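Local coordinates for putative branched-chain amino acid ABC transporter, periplasmic branched-chain amino acid-binding protein (PDB 4RU0), which probably binds branched-chain amino acids or related small solutes in the periplasm and delivers them to an ABC transporter for uptake, at residues V153-Y158 and G395-Q400; K182-Y187 and E210-P215. All blocks are in the same frame, centred on the assembly; numbering follows the deposited sequence.

Contact 1. Residues V153-Y158 and G395-Q400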
loop_
_atom_site.group_PDB
_atom_site.type_symbol
_atom_site.label_atom_id
_atom_site.label_comp_id
_atom_site.label_asym_id
_atom_site.label_seq_id
_atom_site.Cartn_x
_atom_site.Cartn_y
_atom_site.Cartn_z
ATOM N N VAL A 153 2.979 5.741 3.233
ATOM C CA VAL A 153 1.926 6.524 2.612
ATOM C C VAL A 153 0.601 5.835 2.318
ATOM O O VAL A 153 0.553 4.688 1.910
ATOM C CB VAL A 153 2.408 7.213 1.328
ATOM C CG1 VAL A 153 1.578 8.448 1.071
ATOM C CG2 VAL A 153 3.853 7.615 1.456
HETATM N N MSE A 154 -0.456 6.611 2.499
HETATM C CA MSE A 154 -1.820 6.249 2.181
HETATM C C MSE A 154 -2.519 5.329 3.143
HETATM O O MSE A 154 -3.607 5.674 3.613
HETATM C CB MSE A 154 -1.817 5.619 0.807
HETATM C CG MSE A 154 -2.957 6.180 -0.009
HETATM SE SE MSE A 154 -2.651 5.636 -1.847
HETATM C CE MSE A 154 -1.881 7.343 -2.402
ATOM N N LEU A 155 -1.974 4.158 3.401
ATOM C CA LEU A 155 -2.600 3.276 4.345
ATOM C C LEU A 155 -1.630 2.509 5.202
ATOM O O LEU A 155 -0.885 1.714 4.708
ATOM C CB LEU A 155 -3.523 2.310 3.601
ATOM C CG LEU A 155 -4.513 1.546 4.464
ATOM C CD1 LEU A 155 -5.489 2.493 5.114
ATOM C CD2 LEU A 155 -5.236 0.510 3.653
ATOM N N THR A 156 -1.696 2.702 6.499
ATOM C CA THR A 156 -0.997 1.836 7.423
ATOM C C THR A 156 -1.924 0.737 7.898
ATOM O O THR A 156 -3.122 0.876 7.859
ATOM C CB THR A 156 -0.463 2.581 8.641
ATOM O OG1 THR A 156 -1.548 3.077 9.417
ATOM C CG2 THR A 156 0.419 3.722 8.216
ATOM N N PHE A 157 -1.349 -0.352 8.359
ATOM C CA PHE A 157 -2.134 -1.454 8.899
ATOM C C PHE A 157 -3.001 -1.032 10.084
ATOM O O PHE A 157 -4.054 -1.626 10.329
ATOM C CB PHE A 157 -1.211 -2.603 9.296
ATOM C CG PHE A 157 -0.481 -3.213 8.135
ATOM C CD1 PHE A 157 -1.169 -3.594 6.989
ATOM C CD2 PHE A 157 0.898 -3.383 8.174
ATOM C CE1 PHE A 157 -0.495 -4.152 5.907
ATOM C CE2 PHE A 157 1.579 -3.936 7.095
ATOM C CZ PHE A 157 0.880 -4.322 5.961
ATOM N N TYR A 158 -2.582 0.000 10.813
ATOM C CA TYR A 158 -3.416 0.515 11.898
ATOM C C TYR A 158 -4.694 1.118 11.329
ATOM O O TYR A 158 -5.792 0.792 11.776
ATOM C CB TYR A 158 -2.669 1.553 12.740
ATOM C CG TYR A 158 -1.788 0.956 13.813
ATOM C CD1 TYR A 158 -1.229 -0.305 13.662
ATOM C CD2 TYR A 158 -1.515 1.655 14.984
ATOM C CE1 TYR A 158 -0.416 -0.851 14.642
ATOM C CE2 TYR A 158 -0.704 1.115 15.972
ATOM C CZ TYR A 158 -0.160 -0.141 15.795
ATOM O OH TYR A 158 0.648 -0.695 16.766
ATOM N N GLY A 395 -5.458 6.818 4.795
ATOM C CA GLY A 395 -6.186 5.990 5.735
ATOM C C GLY A 395 -7.528 5.461 5.253
ATOM O O GLY A 395 -8.351 5.060 6.066
ATOM N N ALA A 396 -7.758 5.449 3.943
ATOM C CA ALA A 396 -9.001 4.894 3.413
ATOM C C ALA A 396 -8.745 3.685 2.520
ATOM O O ALA A 396 -7.628 3.471 2.056
ATOM C CB ALA A 396 -9.778 5.953 2.652
ATOM N N ALA A 397 -9.790 2.898 2.289
ATOM C CA ALA A 397 -9.712 1.754 1.385
ATOM C C ALA A 397 -11.073 1.467 0.778
ATOM O O ALA A 397 -12.095 1.907 1.299
ATOM C CB ALA A 397 -9.195 0.528 2.113
ATOM N N ARG A 398 -11.079 0.723 -0.320
ATOM C CA ARG A 398 -12.320 0.282 -0.939
ATOM C C ARG A 398 -12.443 -1.229 -0.840
ATOM O O ARG A 398 -11.439 -1.938 -0.784
ATOM C CB ARG A 398 -12.386 0.726 -2.401
ATOM C CG ARG A 398 -12.435 2.230 -2.588
ATOM C CD ARG A 398 -12.397 2.610 -4.058
ATOM N NE ARG A 398 -13.573 2.145 -4.786
ATOM C CZ ARG A 398 -14.644 2.893 -5.033
ATOM N NH1 ARG A 398 -14.691 4.146 -4.605
ATOM N NH2 ARG A 398 -15.669 2.388 -5.705
ATOM N N VAL A 399 -13.677 -1.717 -0.811
ATOM C CA VAL A 399 -13.926 -3.150 -0.774
ATOM C C VAL A 399 -14.269 -3.653 -2.171
ATOM O O VAL A 399 -15.064 -3.040 -2.879
ATOM C CB VAL A 399 -15.067 -3.496 0.196
ATOM C CG1 VAL A 399 -15.251 -5.008 0.296
ATOM C CG2 VAL A 399 -14.800 -2.880 1.566
ATOM N N GLN A 400 -13.654 -4.755 -2.576
ATOM C CA GLN A 400 -13.993 -5.366 -3.851
ATOM C C GLN A 400 -14.273 -6.852 -3.665
ATOM O O GLN A 400 -13.702 -7.490 -2.775
ATOM C CB GLN A 400 -12.878 -5.149 -4.874
ATOM C CG GLN A 400 -11.549 -5.748 -4.486
ATOM C CD GLN A 400 -10.460 -5.400 -5.472
ATOM O OE1 GLN A 400 -10.515 -4.358 -6.124
ATOM N NE2 GLN A 400 -9.464 -6.272 -5.591
#
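Leu-155 holds CG anti to its backbone N (chi1 -165°), and a chi2 of 64° then sets CD1 against the backbone of Gly-395. Leu-155 CD1 lies 3.6 Å from Gly-395 C, while Leu-155 CD2 stands 4.2 Å from Ala-397 CB. The forked leucine thus spans the start of strand 396-402, CD1 on the backbone of Gly-395 just before the strand, CD2 by the methyl of Ala-397, whose small side chain lets that branch approach. Just before it, the carbonyl of Met-154, modelled as selenomethionine, receives the N-H of Gly-395 in a nearly straight hydrogen bond (171° at the hydrogen). The modelled separation of 2.5 Å between Gly-395 N and Met-154 O is too short to be taken literally. Glycine suits position 395, whose backbone turns with a positive phi that residues with a side chain adopt less readily. The side chain of Met-154 leads off toward Val-332 and Val-336 of helix 325-348. Glu-392 reinforces the junction, bonding to Met-154 through the backbone and to Thr-156 N through its carboxylate. Thr-156 is the N-cap residue of helix 157-172, and Phe-157 meets Tyr-192 of the ligand pocket edge-to-face. A buried loop leading into helix 157-172, bonded to the residue that precedes strand 396-402, is consistent with the interlobe hinge of the leucine-binding protein family, a type I periplasmic binding fold.

Contact 2. Residues K182-Y187 and E210-P215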
loop_
_atom_site.group_PDB
_atom_site.type_symbol
_atom_site.label_atom_id
_atom_site.label_comp_id
_atom_site.label_asym_id
_atom_site.label_seq_id
_atom_site.Cartn_x
_atom_site.Cartn_y
_atom_site.Cartn_z
ATOM N N LYS A 182 -19.076 -10.987 16.523
ATOM C CA LYS A 182 -17.753 -11.594 16.600
ATOM C C LYS A 182 -16.975 -11.308 15.329
ATOM O O LYS A 182 -17.484 -11.493 14.218
ATOM C CB LYS A 182 -17.842 -13.105 16.820
ATOM C CG LYS A 182 -18.398 -13.526 18.167
ATOM C CD LYS A 182 -18.375 -15.036 18.291
ATOM C CE LYS A 182 -19.257 -15.522 19.424
ATOM N NZ LYS A 182 -19.285 -17.016 19.465
ATOM N N ILE A 183 -15.742 -10.852 15.498
ATOM C CA ILE A 183 -14.864 -10.611 14.375
ATOM C C ILE A 183 -13.564 -11.361 14.604
ATOM O O ILE A 183 -12.834 -11.070 15.547
ATOM C CB ILE A 183 -14.589 -9.111 14.184
ATOM C CG1 ILE A 183 -15.899 -8.367 13.936
ATOM C CG2 ILE A 183 -13.599 -8.883 13.034
ATOM C CD1 ILE A 183 -15.735 -6.876 13.778
ATOM N N ALA A 184 -13.288 -12.342 13.750
ATOM C CA ALA A 184 -12.073 -13.136 13.884
ATOM C C ALA A 184 -11.006 -12.646 12.913
ATOM O O ALA A 184 -11.273 -12.449 11.727
ATOM C CB ALA A 184 -12.367 -14.619 13.658
ATOM N N THR A 185 -9.796 -12.453 13.424
ATOM C CA THR A 185 -8.678 -12.099 12.573
ATOM C C THR A 185 -7.755 -13.304 12.437
ATOM O O THR A 185 -7.172 -13.779 13.422
ATOM C CB THR A 185 -7.895 -10.878 13.119
ATOM O OG1 THR A 185 -8.750 -9.731 13.135
ATOM C CG2 THR A 185 -6.687 -10.578 12.244
ATOM N N LEU A 186 -7.660 -13.809 11.211
ATOM C CA LEU A 186 -6.766 -14.904 10.873
ATOM C C LEU A 186 -5.490 -14.339 10.251
ATOM O O LEU A 186 -5.506 -13.883 9.105
ATOM C CB LEU A 186 -7.449 -15.869 9.906
ATOM C CG LEU A 186 -6.706 -17.182 9.630
ATOM C CD1 LEU A 186 -6.594 -17.978 10.911
ATOM C CD2 LEU A 186 -7.421 -17.986 8.564
ATOM N N TYR A 187 -4.391 -14.347 11.002
ATOM C CA TYR A 187 -3.196 -13.634 10.551
ATOM C C TYR A 187 -1.954 -14.511 10.460
ATOM O O TYR A 187 -1.694 -15.353 11.328
ATOM C CB TYR A 187 -2.901 -12.438 11.470
ATOM C CG TYR A 187 -2.507 -12.799 12.888
ATOM C CD1 TYR A 187 -1.170 -12.992 13.233
ATOM C CD2 TYR A 187 -3.468 -12.946 13.883
ATOM C CE1 TYR A 187 -0.805 -13.328 14.525
ATOM C CE2 TYR A 187 -3.111 -13.280 15.185
ATOM C CZ TYR A 187 -1.779 -13.470 15.498
ATOM O OH TYR A 187 -1.412 -13.797 16.781
ATOM N N GLU A 210 -16.584 -8.949 19.906
ATOM C CA GLU A 210 -15.625 -9.936 20.370
ATOM C C GLU A 210 -14.427 -9.979 19.421
ATOM O O GLU A 210 -14.568 -10.226 18.227
ATOM C CB GLU A 210 -16.282 -11.311 20.487
ATOM C CG GLU A 210 -15.461 -12.318 21.266
ATOM C CD GLU A 210 -16.195 -13.630 21.478
ATOM O OE1 GLU A 210 -17.437 -13.605 21.638
ATOM O OE2 GLU A 210 -15.527 -14.685 21.489
ATOM N N ASN A 211 -13.247 -9.718 19.965
ATOM C CA ASN A 211 -12.010 -9.667 19.188
ATOM C C ASN A 211 -11.263 -11.001 19.225
ATOM O O ASN A 211 -10.533 -11.287 20.166
ATOM C CB ASN A 211 -11.120 -8.541 19.719
ATOM C CG ASN A 211 -9.772 -8.475 19.030
ATOM O OD1 ASN A 211 -9.613 -8.912 17.885
ATOM N ND2 ASN A 211 -8.791 -7.915 19.726
ATOM N N ILE A 212 -11.463 -11.818 18.200
ATOM C CA ILE A 212 -10.841 -13.135 18.140
ATOM C C ILE A 212 -9.582 -13.084 17.275
ATOM O O ILE A 212 -9.646 -12.758 16.092
ATOM C CB ILE A 212 -11.820 -14.194 17.577
ATOM C CG1 ILE A 212 -13.090 -14.257 18.432
ATOM C CG2 ILE A 212 -11.158 -15.566 17.498
ATOM C CD1 ILE A 212 -14.148 -15.186 17.877
ATOM N N GLN A 213 -8.441 -13.406 17.874
ATOM C CA GLN A 213 -7.154 -13.359 17.184
ATOM C C GLN A 213 -6.576 -14.758 16.963
ATOM O O GLN A 213 -6.273 -15.472 17.918
ATOM C CB GLN A 213 -6.163 -12.496 17.974
ATOM C CG GLN A 213 -6.512 -11.006 18.003
ATOM C CD GLN A 213 -6.446 -10.354 16.625
ATOM O OE1 GLN A 213 -5.819 -10.875 15.702
ATOM N NE2 GLN A 213 -7.097 -9.206 16.485
ATOM N N ILE A 214 -6.424 -15.152 15.704
ATOM C CA ILE A 214 -5.998 -16.518 15.389
ATOM C C ILE A 214 -4.757 -16.545 14.495
ATOM O O ILE A 214 -4.831 -16.225 13.307
ATOM C CB ILE A 214 -7.126 -17.304 14.696
ATOM C CG1 ILE A 214 -8.403 -17.283 15.545
ATOM C CG2 ILE A 214 -6.692 -18.720 14.435
ATOM C CD1 ILE A 214 -9.630 -17.806 14.813
ATOM N N PRO A 215 -3.605 -16.920 15.069
ATOM C CA PRO A 215 -2.340 -16.967 14.320
ATOM C C PRO A 215 -2.227 -18.169 13.386
ATOM O O PRO A 215 -2.785 -19.231 13.665
ATOM C CB PRO A 215 -1.283 -17.050 15.424
ATOM C CG PRO A 215 -1.988 -17.679 16.571
ATOM C CD PRO A 215 -3.412 -17.185 16.506
HETATM O O HOH W 1 -16.676 -17.209 20.689
HETATM O O HOH W 2 -10.584 -9.609 15.135
#
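Tyr-187 and Pro-215 lie near the C-terminal ends of the two parallel strands, their side chains crossing obliquely, and Pro-215 CA sits over one face of the Tyr-187 ring, 3.8 Å from its centroid, in a CH-pi contact. Tyr-187 CG stands between backbone N and carbonyl carbon (chi1 66°). The ring comes close to Pro-215 and Gln-213, its plane turned 52° from the amide of Gln-213, whose OE1 is 3.6 Å from Tyr-187 CD2. An alanine in place of Tyr-187 would probably leave Pro-215 without its aromatic cover and Gln-213 freer to turn. On the same face Thr-185 and Gln-213 run side by side, Gln-213 NE2 donates to Asn-211 OD1 at 2.9 Å, and a water bridges Thr-185 OG1, Asn-211 OD1 and Ile-183 O. On the other, Leu-186 CD1 meets Ile-214 CG2 at 3.6 Å beneath helix 224-233, and small Ala-184 sits against Ile-212. Lys-182 and Glu-210 lie alongside each other, joined through a water, though Lys-182 NZ also bonds to Gln-233 O. Five backbone hydrogen bonds alternate between the strands. Pro-215, lacking an N-H, fits because its nitrogen faces away from strand 182-188. Cohesion therefore probably rests on backbone bonds and apolar packing, the charged pair adding little.

Contacts 1 and 2 share one mixed seven-stranded sheet but sit well apart on it: their centres are 19 Å from each other and their nearest atoms about 10 Å. Strands 210-216 and 182-188 form one edge, while strand 396-402 lies next to the opposite outermost strand, 407-415, with strands 237-241, 264-266 and 287-290 between. Along the chain 153-158 comes first, helix 157-172 leads on to 182-187 and then 210-215, and 395-400 returns last. Contact 2 is thus local, a strand-helix-strand unit, whereas contact 1 joins distant parts of the sequence. This fits a lobe entered near 153-158, where contact 1 marks its probable hinge and contact 2 builds its far edge.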